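Local atomic coordinates of putative ATP-grasp superfamily protein (Archaeoglobus fulgidus, PDB entry 3DF7), a protein that is of unknown function but, as a putative member of the ATP-grasp superfamily, probably binds ATP and metal ions. Residues 123-128 against 239-244; 43-48 against 55-60; 184-189 against 198-203; 129-134 against 152-157; 73-78 against 86-91. All coordinates share one frame; numbering follows the deposited sequence.

Contact 1 of 5, residues 123-128 against 239-244; sequences QVPQTS and QPYVIE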
# COMPACT_ATOMS: atom_id res chain seq x y z
N GLN A 123 -8.79 -12.08 13.86
CA GLN A 123 -7.59 -12.72 14.37
C GLN A 123 -6.32 -11.92 14.09
O GLN A 123 -6.02 -11.61 12.94
CB GLN A 123 -7.44 -14.12 13.77
CG GLN A 123 -6.27 -14.89 14.34
CD GLN A 123 -6.46 -15.22 15.81
OE1 GLN A 123 -7.42 -15.90 16.18
NE2 GLN A 123 -5.55 -14.74 16.65
N VAL A 124 -5.59 -11.60 15.15
CA VAL A 124 -4.33 -10.87 15.03
C VAL A 124 -3.31 -11.58 15.91
O VAL A 124 -3.67 -12.33 16.82
CB VAL A 124 -4.44 -9.39 15.49
CG1 VAL A 124 -5.45 -8.65 14.63
CG2 VAL A 124 -4.83 -9.33 16.96
N PRO A 125 -2.01 -11.37 15.65
CA PRO A 125 -1.01 -12.03 16.49
C PRO A 125 -0.87 -11.34 17.84
O PRO A 125 -1.24 -10.17 17.98
CB PRO A 125 0.26 -11.93 15.64
CG PRO A 125 0.08 -10.64 14.92
CD PRO A 125 -1.39 -10.66 14.52
N GLN A 126 -0.38 -12.07 18.84
CA GLN A 126 -0.19 -11.46 20.15
C GLN A 126 0.69 -10.24 19.93
O GLN A 126 1.68 -10.31 19.20
CB GLN A 126 0.51 -12.43 21.10
CG GLN A 126 -0.34 -13.60 21.55
CD GLN A 126 0.35 -14.42 22.63
OE1 GLN A 126 0.82 -13.88 23.63
NE2 GLN A 126 0.42 -15.73 22.42
N THR A 127 0.32 -9.12 20.55
CA THR A 127 1.08 -7.88 20.41
C THR A 127 1.23 -7.22 21.77
O THR A 127 0.31 -7.25 22.59
CB THR A 127 0.37 -6.91 19.44
OG1 THR A 127 0.10 -7.59 18.20
CG2 THR A 127 1.25 -5.69 19.16
N SER A 128 2.39 -6.60 22.00
CA SER A 128 2.66 -5.96 23.28
C SER A 128 3.67 -4.82 23.14
O SER A 128 4.28 -4.65 22.08
CB SER A 128 3.18 -7.00 24.27
OG SER A 128 3.42 -6.43 25.55
N GLN A 239 -4.76 -20.52 9.93
CA GLN A 239 -5.88 -19.61 9.71
C GLN A 239 -5.31 -18.24 9.37
O GLN A 239 -4.11 -18.00 9.53
CB GLN A 239 -6.75 -19.50 10.98
CG GLN A 239 -6.06 -18.79 12.14
CD GLN A 239 -6.98 -18.54 13.34
OE1 GLN A 239 -8.00 -17.84 13.23
NE2 GLN A 239 -6.62 -19.11 14.49
N PRO A 240 -6.16 -17.32 8.88
CA PRO A 240 -5.65 -15.99 8.55
C PRO A 240 -5.38 -15.14 9.78
O PRO A 240 -6.22 -15.06 10.68
CB PRO A 240 -6.76 -15.38 7.70
CG PRO A 240 -7.45 -16.58 7.11
CD PRO A 240 -7.48 -17.54 8.27
N TYR A 241 -4.20 -14.53 9.82
CA TYR A 241 -3.79 -13.63 10.89
C TYR A 241 -3.56 -12.27 10.22
O TYR A 241 -2.77 -12.17 9.28
CB TYR A 241 -2.48 -14.08 11.53
CG TYR A 241 -2.61 -15.11 12.62
CD1 TYR A 241 -2.52 -14.75 13.96
CD2 TYR A 241 -2.82 -16.46 12.32
CE1 TYR A 241 -2.62 -15.70 14.98
CE2 TYR A 241 -2.92 -17.41 13.32
CZ TYR A 241 -2.82 -17.03 14.65
OH TYR A 241 -2.92 -17.96 15.64
N VAL A 242 -4.28 -11.25 10.68
CA VAL A 242 -4.13 -9.90 10.13
C VAL A 242 -2.95 -9.22 10.80
O VAL A 242 -2.92 -9.05 12.02
CB VAL A 242 -5.41 -9.07 10.35
CG1 VAL A 242 -5.19 -7.64 9.91
CG2 VAL A 242 -6.56 -9.68 9.55
N ILE A 243 -1.98 -8.83 9.98
CA ILE A 243 -0.76 -8.20 10.46
C ILE A 243 -0.72 -6.68 10.32
O ILE A 243 -0.22 -5.97 11.20
CB ILE A 243 0.47 -8.75 9.69
CG1 ILE A 243 0.39 -10.28 9.61
CG2 ILE A 243 1.76 -8.30 10.38
CD1 ILE A 243 0.40 -10.97 10.96
N GLU A 244 -1.25 -6.17 9.21
CA GLU A 244 -1.20 -4.74 8.97
C GLU A 244 -2.26 -4.28 7.98
O GLU A 244 -2.75 -5.07 7.17
CB GLU A 244 0.20 -4.40 8.44
CG GLU A 244 0.43 -2.97 8.01
CD GLU A 244 1.88 -2.71 7.62
OE1 GLU A 244 2.77 -2.99 8.45
OE2 GLU A 244 2.12 -2.23 6.50
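With CG anti to the backbone N (chi1 -175°) and a bend at chi2, Q123 lays its side chain beside that of Y241, the two pointing the same way. Q123 CG then sits over the centre of the Y241 ring in a CH-pi contact, 3.8 Å from the ring centroid and close to the ring normal. The amide plane is inclined to the ring, and NE2 comes within 3.5 Å of Y241 CE1. A bent hydrogen bond from Q123 NE2 to V124 O, 3.1 Å long and made from above the carbonyl plane, ties the amide back to the backbone of its own segment. Q239 crosses Q123 at about a right angle, its OE1 3.6 Å from Q123 CG. One backbone bond joins the segments: V242 N donates to Q123 O over 2.9 Å, nearly straight. Beyond it P125 wedges in, its CD 3.3 Å from V242 O and its CG 4.0 Å from I243 CD1, while its N lies at the edge of the Y241 ring. V124 CG1 lies near V242 CB, and the valine also packs on Y115 and L118 of helix 111-118. I243 and E244 both face D233, a classic beta bulge. The contact thus joins the approach to the small sheet of 127-128, 159-163 and 136-140 with edge strand 240-246 of the large antiparallel sheet, consistent with the two-subdomain ATP-grasp fold assigned to this family.

Contact 2 of 5, residues 43-48 against 55-60; sequences GFVRPE and LPVDSM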
# COMPACT_ATOMS: atom_id res chain seq x y z
N GLY A 43 -0.90 18.06 -10.63
CA GLY A 43 0.14 17.72 -9.68
C GLY A 43 1.51 18.10 -10.20
O GLY A 43 1.63 18.80 -11.20
N PHE A 44 2.55 17.60 -9.52
CA PHE A 44 3.92 17.92 -9.88
C PHE A 44 4.85 16.78 -9.48
O PHE A 44 4.46 15.88 -8.73
CB PHE A 44 4.33 19.18 -9.12
CG PHE A 44 4.09 19.09 -7.64
CD1 PHE A 44 5.02 18.49 -6.80
CD2 PHE A 44 2.88 19.52 -7.09
CE1 PHE A 44 4.75 18.30 -5.44
CE2 PHE A 44 2.60 19.34 -5.73
CZ PHE A 44 3.54 18.73 -4.91
N VAL A 45 6.07 16.81 -9.98
CA VAL A 45 7.05 15.79 -9.64
C VAL A 45 8.37 16.43 -9.26
O VAL A 45 8.60 17.61 -9.54
CB VAL A 45 7.28 14.81 -10.82
CG1 VAL A 45 5.98 14.13 -11.18
CG2 VAL A 45 7.86 15.55 -12.02
N ARG A 46 9.24 15.66 -8.61
CA ARG A 46 10.55 16.16 -8.23
C ARG A 46 11.37 16.30 -9.51
O ARG A 46 11.08 15.68 -10.52
CB ARG A 46 11.24 15.17 -7.28
CG ARG A 46 10.64 15.11 -5.88
CD ARG A 46 11.27 13.99 -5.07
NE ARG A 46 12.73 14.04 -5.07
CZ ARG A 46 13.45 14.95 -4.43
NH1 ARG A 46 12.86 15.89 -3.71
NH2 ARG A 46 14.78 14.91 -4.50
N PRO A 47 12.43 17.13 -9.47
CA PRO A 47 13.27 17.33 -10.65
C PRO A 47 13.81 16.05 -11.28
O PRO A 47 13.80 15.90 -12.50
CB PRO A 47 14.39 18.23 -10.13
CG PRO A 47 13.69 19.05 -9.09
CD PRO A 47 12.85 18.02 -8.37
N GLU A 48 14.28 15.13 -10.44
CA GLU A 48 14.85 13.87 -10.92
C GLU A 48 13.93 13.04 -11.81
O GLU A 48 14.39 12.15 -12.54
CB GLU A 48 15.29 12.99 -9.74
CG GLU A 48 16.21 13.67 -8.73
CD GLU A 48 15.47 14.66 -7.85
OE1 GLU A 48 14.42 14.28 -7.30
OE2 GLU A 48 15.94 15.81 -7.71
N LEU A 55 3.95 16.32 -16.38
CA LEU A 55 3.53 17.20 -15.29
C LEU A 55 4.66 18.18 -15.00
O LEU A 55 5.82 17.90 -15.33
CB LEU A 55 3.24 16.38 -14.03
CG LEU A 55 1.99 15.49 -14.03
CD1 LEU A 55 2.01 14.57 -12.81
CD2 LEU A 55 0.75 16.36 -14.04
N PRO A 56 4.34 19.33 -14.41
CA PRO A 56 5.41 20.29 -14.12
C PRO A 56 6.22 19.85 -12.91
O PRO A 56 5.79 18.98 -12.14
CB PRO A 56 4.64 21.58 -13.85
CG PRO A 56 3.40 21.07 -13.17
CD PRO A 56 3.02 19.88 -14.05
N VAL A 57 7.40 20.44 -12.77
CA VAL A 57 8.28 20.15 -11.65
C VAL A 57 7.97 21.19 -10.58
O VAL A 57 7.82 22.37 -10.88
CB VAL A 57 9.77 20.29 -12.06
CG1 VAL A 57 10.68 20.15 -10.84
CG2 VAL A 57 10.12 19.25 -13.10
N ASP A 58 7.85 20.75 -9.32
CA ASP A 58 7.56 21.69 -8.25
C ASP A 58 7.89 21.05 -6.91
O ASP A 58 8.17 19.85 -6.83
CB ASP A 58 6.08 22.10 -8.27
CG ASP A 58 5.84 23.49 -7.68
OD1 ASP A 58 6.70 23.98 -6.91
OD2 ASP A 58 4.79 24.09 -7.98
N SER A 59 7.85 21.86 -5.86
CA SER A 59 8.13 21.40 -4.50
C SER A 59 6.83 21.08 -3.79
O SER A 59 5.81 21.76 -3.98
CB SER A 59 8.86 22.50 -3.71
OG SER A 59 8.78 22.26 -2.32
N MSE A 60 6.86 20.05 -2.94
CA MSE A 60 5.67 19.68 -2.19
C MSE A 60 5.24 20.85 -1.31
O MSE A 60 4.09 20.92 -0.86
CB MSE A 60 5.94 18.44 -1.34
CG MSE A 60 6.99 18.64 -0.24
SE MSE A 60 7.23 17.01 0.79
CE MSE A 60 5.62 17.10 1.86
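F44 packs against D58 and M60 where two irregular pieces of one loop, between strand 40-42 and helix 63-67, meet in a single beta bridge pairing V45 with V57. The bridge has two backbone bonds: V45 N donates to P56 O over 3.1 Å, and D58 N to V45 O over 3.2 Å. CA-H...O contacts from F44 CA and V57 CA accompany them. The tight part lies round F44, whose CG stands between the backbone N and the carbonyl carbon (chi1 53°). Its CB meets D58 CB at 3.5 Å, S59 O lies over one ring face toward the rim, and CE1 and CZ reach CA of M60, modelled as selenomethionine. F5 and F7 of strand 3-8 and Y66 also touch this ring, and D58 OD2 is hydrogen-bonded to Y66 OH. V45 is buried as well, against F28 of helix 18-35. The other side is open to solvent and made by P47, P56 and V57: P47 crosses V57 at about a right angle, and V57 CG1 touches both V45 O, at 3.5 Å, and P47 CG. Beside it, P56 CD lies 3.3 Å from G43 O, which is also 3.8 Å from L55 CD2.

Contact 3 of 5, residues 184-189 against 198-203; sequences SVNEQI and AVVPAR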
# COMPACT_ATOMS: atom_id res chain seq x y z
N SER A 184 -7.93 -8.08 -5.49
CA SER A 184 -6.86 -9.03 -5.75
C SER A 184 -6.28 -9.60 -4.46
O SER A 184 -6.29 -8.93 -3.42
CB SER A 184 -5.74 -8.34 -6.53
OG SER A 184 -4.65 -9.20 -6.77
N VAL A 185 -5.80 -10.84 -4.53
CA VAL A 185 -5.15 -11.47 -3.40
C VAL A 185 -3.73 -11.72 -3.90
O VAL A 185 -3.54 -12.40 -4.92
CB VAL A 185 -5.82 -12.80 -2.98
CG1 VAL A 185 -4.99 -13.48 -1.90
CG2 VAL A 185 -7.22 -12.52 -2.45
N ASN A 186 -2.76 -11.15 -3.21
CA ASN A 186 -1.37 -11.25 -3.62
C ASN A 186 -0.48 -12.01 -2.66
O ASN A 186 -0.71 -12.04 -1.45
CB ASN A 186 -0.80 -9.84 -3.80
CG ASN A 186 -1.88 -8.83 -4.13
OD1 ASN A 186 -2.26 -8.01 -3.28
ND2 ASN A 186 -2.39 -8.88 -5.35
N GLU A 187 0.54 -12.64 -3.22
CA GLU A 187 1.49 -13.40 -2.43
C GLU A 187 2.70 -12.50 -2.19
O GLU A 187 3.16 -11.83 -3.12
CB GLU A 187 1.90 -14.64 -3.21
CG GLU A 187 2.81 -15.60 -2.48
CD GLU A 187 3.20 -16.76 -3.36
OE1 GLU A 187 2.47 -17.05 -4.34
OE2 GLU A 187 4.23 -17.40 -3.07
N GLN A 188 3.20 -12.46 -0.97
CA GLN A 188 4.36 -11.63 -0.67
C GLN A 188 5.59 -12.50 -0.48
O GLN A 188 5.54 -13.56 0.16
CB GLN A 188 4.12 -10.80 0.59
CG GLN A 188 2.89 -9.88 0.54
CD GLN A 188 2.97 -8.82 -0.55
OE1 GLN A 188 4.02 -8.22 -0.78
NE2 GLN A 188 1.85 -8.58 -1.22
N ILE A 189 6.70 -12.08 -1.07
CA ILE A 189 7.95 -12.81 -0.93
C ILE A 189 8.84 -11.98 -0.01
O ILE A 189 9.25 -10.87 -0.36
CB ILE A 189 8.62 -13.02 -2.30
CG1 ILE A 189 7.72 -13.91 -3.17
CG2 ILE A 189 9.99 -13.67 -2.12
CD1 ILE A 189 8.19 -14.08 -4.60
N ALA A 198 6.32 -9.72 -4.98
CA ALA A 198 4.94 -10.18 -4.83
C ALA A 198 4.56 -10.97 -6.07
O ALA A 198 5.16 -10.81 -7.13
CB ALA A 198 4.00 -8.98 -4.66
N VAL A 199 3.58 -11.85 -5.92
CA VAL A 199 3.09 -12.66 -7.02
C VAL A 199 1.60 -12.35 -7.10
O VAL A 199 0.87 -12.51 -6.12
CB VAL A 199 3.31 -14.17 -6.75
CG1 VAL A 199 2.78 -14.99 -7.91
CG2 VAL A 199 4.80 -14.44 -6.56
N VAL A 200 1.16 -11.87 -8.26
CA VAL A 200 -0.23 -11.48 -8.49
C VAL A 200 -0.84 -12.25 -9.67
O VAL A 200 -0.39 -12.08 -10.81
CB VAL A 200 -0.32 -9.96 -8.79
CG1 VAL A 200 -1.76 -9.53 -8.94
CG2 VAL A 200 0.38 -9.16 -7.69
N PRO A 201 -1.86 -13.08 -9.43
CA PRO A 201 -2.48 -13.37 -8.13
C PRO A 201 -1.69 -14.40 -7.33
O PRO A 201 -0.81 -15.07 -7.87
CB PRO A 201 -3.87 -13.87 -8.52
CG PRO A 201 -3.57 -14.65 -9.76
CD PRO A 201 -2.63 -13.72 -10.52
N ALA A 202 -2.01 -14.52 -6.05
CA ALA A 202 -1.31 -15.45 -5.17
C ALA A 202 -1.45 -16.90 -5.63
O ALA A 202 -2.47 -17.30 -6.19
CB ALA A 202 -1.84 -15.31 -3.75
N ARG A 203 -0.40 -17.67 -5.38
CA ARG A 203 -0.39 -19.09 -5.73
C ARG A 203 -0.90 -19.84 -4.51
O ARG A 203 -0.14 -20.46 -3.77
CB ARG A 203 1.04 -19.53 -6.10
CG ARG A 203 1.59 -18.79 -7.32
CD ARG A 203 3.08 -19.02 -7.52
NE ARG A 203 3.87 -18.43 -6.44
CZ ARG A 203 5.20 -18.43 -6.40
NH1 ARG A 203 5.90 -18.99 -7.38
NH2 ARG A 203 5.83 -17.86 -5.38
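E187 and R203 are joined by a salt bridge at the side of a beta hairpin formed by strands 180-191 and 194-200. The charged group comes first. R203 grips the carboxylate side-on: NE donates to E187 OE1 over 2.9 Å, almost straight, and NH2 to E187 OE2 over 2.8 Å. The backbone R203 N adds a third bond to E187 OE1, 3.1 Å long, so OE1 takes two donors, which arrive from opposite faces of the carboxylate plane, NE on the syn side and N on the anti side. An extended E187 chain, with CG anti to the backbone N (chi1 -176°), delivers the acid there. Replacing E187 by an alanine would probably leave the R203 guanidinium without its mate and its backbone N without this acceptor, setting the arginine free to turn.

The backbone bonds form the second group. E187 and V199 are an antiparallel hydrogen-bonded pair, E187 N reaching V199 O over 2.9 Å at 178° and V199 N returning to E187 O. Past the cis peptide before P201 the chain comes back to the strand, where A202 N donates to V185 O over 2.8 Å.

Apolar packing is the third kind. A202 CB lies 3.8 Å from E187 CB, V185 CG1 touches A202 CB, and I189 CD1 meets V199 CG2 at 3.9 Å. With three bonds converging on one carboxylate, the chemistry implies that E187 is likely to be held as the anion, tying strand 180-191 to the chain leaving the hairpin.

Contact 4 of 5, residues 129-134 against 152-157; sequences LRPLDC and SDEVPD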
# COMPACT_ATOMS: atom_id res chain seq x y z
N LEU A 129 3.83 -4.04 24.20
CA LEU A 129 4.78 -2.94 24.19
C LEU A 129 6.06 -3.40 24.90
O LEU A 129 7.02 -2.64 25.05
CB LEU A 129 4.19 -1.71 24.89
CG LEU A 129 2.99 -1.06 24.18
CD1 LEU A 129 2.39 0.04 25.04
CD2 LEU A 129 3.46 -0.48 22.84
N ARG A 130 6.04 -4.65 25.35
CA ARG A 130 7.17 -5.26 26.03
C ARG A 130 7.38 -6.66 25.47
O ARG A 130 6.53 -7.18 24.76
CB ARG A 130 6.91 -5.29 27.54
CG ARG A 130 7.08 -3.92 28.18
CD ARG A 130 6.85 -3.94 29.68
NE ARG A 130 7.15 -2.64 30.27
CZ ARG A 130 6.96 -2.34 31.55
NH1 ARG A 130 6.46 -3.24 32.38
NH2 ARG A 130 7.28 -1.13 32.01
N PRO A 131 8.53 -7.30 25.77
CA PRO A 131 8.78 -8.65 25.26
C PRO A 131 7.64 -9.63 25.52
O PRO A 131 6.97 -9.56 26.55
CB PRO A 131 10.07 -9.05 25.98
CG PRO A 131 10.79 -7.73 26.09
CD PRO A 131 9.68 -6.80 26.54
N LEU A 132 7.42 -10.53 24.57
CA LEU A 132 6.38 -11.54 24.69
C LEU A 132 7.04 -12.88 25.03
O LEU A 132 8.22 -13.07 24.78
CB LEU A 132 5.62 -11.68 23.37
CG LEU A 132 4.71 -10.53 22.95
CD1 LEU A 132 4.33 -10.66 21.48
CD2 LEU A 132 3.48 -10.52 23.84
N ASP A 133 6.26 -13.80 25.60
CA ASP A 133 6.80 -15.11 25.95
C ASP A 133 6.94 -15.97 24.70
O ASP A 133 7.84 -16.79 24.61
CB ASP A 133 5.89 -15.81 26.96
CG ASP A 133 5.96 -15.19 28.34
OD1 ASP A 133 7.09 -14.88 28.79
OD2 ASP A 133 4.90 -15.01 28.98
N CYS A 134 6.04 -15.76 23.75
CA CYS A 134 6.07 -16.52 22.50
C CYS A 134 7.12 -15.93 21.57
O CYS A 134 7.57 -14.80 21.77
CB CYS A 134 4.70 -16.46 21.82
SG CYS A 134 4.14 -14.78 21.40
N SER A 152 14.76 -9.43 18.59
CA SER A 152 15.37 -8.59 19.61
C SER A 152 14.92 -9.07 20.98
O SER A 152 13.75 -9.40 21.17
CB SER A 152 14.97 -7.13 19.41
OG SER A 152 15.55 -6.29 20.39
N ASP A 153 15.84 -9.11 21.93
CA ASP A 153 15.48 -9.56 23.27
C ASP A 153 14.64 -8.50 23.97
O ASP A 153 13.76 -8.83 24.76
CB ASP A 153 16.74 -9.84 24.08
CG ASP A 153 17.60 -10.93 23.46
OD1 ASP A 153 18.11 -10.72 22.34
OD2 ASP A 153 17.75 -12.00 24.09
N GLU A 154 14.90 -7.24 23.67
CA GLU A 154 14.15 -6.15 24.28
C GLU A 154 13.34 -5.36 23.26
O GLU A 154 13.58 -5.44 22.06
CB GLU A 154 15.10 -5.20 25.02
CG GLU A 154 15.86 -5.84 26.16
CD GLU A 154 14.95 -6.42 27.22
OE1 GLU A 154 14.08 -5.69 27.73
OE2 GLU A 154 15.11 -7.62 27.55
N VAL A 155 12.36 -4.60 23.74
CA VAL A 155 11.54 -3.78 22.87
C VAL A 155 11.95 -2.32 23.07
O VAL A 155 11.68 -1.73 24.11
CB VAL A 155 10.04 -3.91 23.20
CG1 VAL A 155 9.22 -3.04 22.25
CG2 VAL A 155 9.61 -5.37 23.12
N PRO A 156 12.62 -1.73 22.07
CA PRO A 156 13.03 -0.33 22.23
C PRO A 156 11.83 0.62 22.22
O PRO A 156 10.76 0.27 21.71
CB PRO A 156 13.95 -0.11 21.03
CG PRO A 156 13.36 -1.00 19.99
CD PRO A 156 13.05 -2.27 20.77
N ASP A 157 12.01 1.81 22.78
CA ASP A 157 10.95 2.81 22.83
C ASP A 157 10.48 3.11 21.42
O ASP A 157 11.30 3.32 20.52
CB ASP A 157 11.46 4.09 23.50
CG ASP A 157 11.85 3.87 24.95
OD1 ASP A 157 12.61 2.92 25.22
OD2 ASP A 157 11.39 4.65 25.81
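V155 and P131 make a small surface contact, apolar and without a hydrogen bond between the segments, linking two loops beside the three-stranded antiparallel sheet of 127-128, 159-163 and 136-140. One loop is the connection from strand 127-128 to strand 136-140, the other leads into central strand 159-163, and their touching parts run in nearly opposite directions. The sheet belongs to the ATP-grasp domain. V155 carries the contact, because its two methyl branches divide the work. CG1, anti to the backbone N (chi1 -179°), comes to 3.6 Å from L129 O. CG2 instead reaches the peptide link between R130 and P131, lying 3.5 Å from both R130 C and P131 N, and continues onto the proline ring at P131 CD, 3.7 Å away. The proline and valine side chains meet at a slant. V155 also touches A161 of strand 159-163, and P131 touches F136 of strand 136-140. Most of the touching residues are exposed, which fits a light contact at the surface. Within 152-157, S152 OG donates in plane to a lone pair of E154 O over 2.7 Å. On the proline ring, P131 CG lies 3.4 Å from D153 O.

Contact 5 of 5, residues 73-78 against 86-91; sequences FLIIAP and TLTKKA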
# COMPACT_ATOMS: atom_id res chain seq x y z
N PHE A 73 -8.45 14.14 -4.75
CA PHE A 73 -7.03 13.91 -4.53
C PHE A 73 -6.79 12.47 -4.11
O PHE A 73 -7.70 11.79 -3.62
CB PHE A 73 -6.47 14.87 -3.47
CG PHE A 73 -6.86 14.53 -2.05
CD1 PHE A 73 -6.16 13.57 -1.33
CD2 PHE A 73 -7.93 15.18 -1.44
CE1 PHE A 73 -6.52 13.25 -0.01
CE2 PHE A 73 -8.30 14.88 -0.13
CZ PHE A 73 -7.59 13.91 0.59
N LEU A 74 -5.57 12.02 -4.33
CA LEU A 74 -5.15 10.68 -3.95
C LEU A 74 -3.70 10.84 -3.51
O LEU A 74 -2.84 11.17 -4.32
CB LEU A 74 -5.23 9.70 -5.12
CG LEU A 74 -4.77 8.29 -4.73
CD1 LEU A 74 -5.69 7.75 -3.61
CD2 LEU A 74 -4.79 7.37 -5.94
N ILE A 75 -3.46 10.60 -2.23
CA ILE A 75 -2.12 10.73 -1.68
C ILE A 75 -1.55 9.37 -1.32
O ILE A 75 -2.17 8.58 -0.61
CB ILE A 75 -2.14 11.68 -0.45
CG1 ILE A 75 -2.36 13.12 -0.95
CG2 ILE A 75 -0.84 11.55 0.35
CD1 ILE A 75 -2.53 14.15 0.15
N ILE A 76 -0.36 9.10 -1.85
CA ILE A 76 0.34 7.85 -1.59
C ILE A 76 1.62 8.25 -0.86
O ILE A 76 2.46 8.96 -1.41
CB ILE A 76 0.74 7.14 -2.89
CG1 ILE A 76 -0.48 6.97 -3.80
CG2 ILE A 76 1.34 5.78 -2.56
CD1 ILE A 76 -0.12 6.68 -5.25
N ALA A 77 1.76 7.80 0.38
CA ALA A 77 2.95 8.14 1.15
C ALA A 77 3.14 7.16 2.30
O ALA A 77 2.19 6.51 2.73
CB ALA A 77 2.84 9.56 1.70
N PRO A 78 4.37 7.03 2.80
CA PRO A 78 4.61 6.11 3.91
C PRO A 78 3.87 6.53 5.18
O PRO A 78 3.66 7.72 5.43
CB PRO A 78 6.13 6.14 4.06
CG PRO A 78 6.53 7.48 3.49
CD PRO A 78 5.64 7.60 2.30
N THR A 86 -0.64 13.18 8.12
CA THR A 86 -0.60 14.63 8.00
C THR A 86 -0.88 15.14 6.59
O THR A 86 -1.60 16.13 6.42
CB THR A 86 0.75 15.20 8.51
OG1 THR A 86 1.82 14.75 7.67
CG2 THR A 86 1.00 14.74 9.93
N LEU A 87 -0.35 14.46 5.59
CA LEU A 87 -0.57 14.87 4.21
C LEU A 87 -2.05 14.75 3.85
O LEU A 87 -2.62 15.65 3.23
CB LEU A 87 0.27 14.03 3.25
CG LEU A 87 1.79 14.26 3.34
CD1 LEU A 87 2.51 13.23 2.49
CD2 LEU A 87 2.12 15.67 2.87
N THR A 88 -2.66 13.64 4.25
CA THR A 88 -4.07 13.42 3.96
C THR A 88 -4.96 14.42 4.70
O THR A 88 -5.89 14.98 4.12
CB THR A 88 -4.50 11.99 4.34
OG1 THR A 88 -3.66 11.05 3.65
CG2 THR A 88 -5.95 11.75 3.94
N LYS A 89 -4.67 14.63 5.98
CA LYS A 89 -5.45 15.56 6.79
C LYS A 89 -5.43 16.95 6.17
O LYS A 89 -6.43 17.67 6.19
CB LYS A 89 -4.88 15.61 8.21
CG LYS A 89 -5.72 16.41 9.20
CD LYS A 89 -5.10 16.37 10.58
CE LYS A 89 -5.91 17.18 11.58
NZ LYS A 89 -5.25 17.19 12.91
N LYS A 90 -4.28 17.33 5.61
CA LYS A 90 -4.11 18.62 4.97
C LYS A 90 -4.96 18.69 3.70
O LYS A 90 -5.65 19.68 3.46
CB LYS A 90 -2.64 18.85 4.63
CG LYS A 90 -2.36 20.12 3.84
CD LYS A 90 -0.86 20.30 3.58
CE LYS A 90 -0.58 21.55 2.76
NZ LYS A 90 0.88 21.80 2.62
N ALA A 91 -4.89 17.63 2.90
CA ALA A 91 -5.64 17.58 1.65
C ALA A 91 -7.16 17.57 1.85
O ALA A 91 -7.90 18.18 1.08
CB ALA A 91 -5.21 16.36 0.84
O HOH W 1 -4.28 9.05 1.51
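F73 turns one ring face to the methyl of A91, and this pairing lies at one end of the strand-helix contact. A91 CB stands over the ring centre, 3.3 Å from the centroid of F73 and 9° off the normal, a close CH-pi contact. Next along the strand I75 extends toward the helix, and its CD1 lies 3.5 Å from A91 CB and 3.4 Å from L87 O, while its CG2 meets L87 CB. I75 and L87 cross at about a right angle. L87 CD1 in turn touches A77 CB at 3.8 Å, and F73 and I75 of the strand and A77 just past its end all point toward the helix. T88 is joined by a water, which donates to I75 O and to T88 OG1, each at 3.0 Å; OG1 is also hydrogen-bonded to L84 O. Putting an alanine at F73 would probably open a gap over A91 and leave its methyl without an aromatic partner. L67 of helix 63-67 and F5 of strand 3-8 also pack on F73. Strand 73-76 and helix 86-91 run nearly antiparallel, 169° between their directions and 9.0 Å apart at the closest approach of their axes, as is expected of the first half of a beta-alpha-beta crossover; the whole unit comprises strand 72-76, helix 83-92 and strand 96-97 of a parallel sheet.

Overall arrangement
From the N terminus, contact 2 closes first, a short loop between strand 40-42 and helix 63-67. Contact 5 follows, linking strand 72-76 to helix 83-92, and the two touch where M60 packs on L87. Both close before contact 1 opens. Contact 1 then spans the longest loop, from 123-128 to 239-244, and encloses contacts 4 and 3, which come one after the other within it; none of the five cross. Contacts 1 and 4 touch through Q126, L132 and C134, at the small antiparallel sheet. Contacts 1 and 3 both reach the large antiparallel sheet, with centres about 19 Å apart, whereas contacts 1 and 2 lie on opposite sides of the chain's centre.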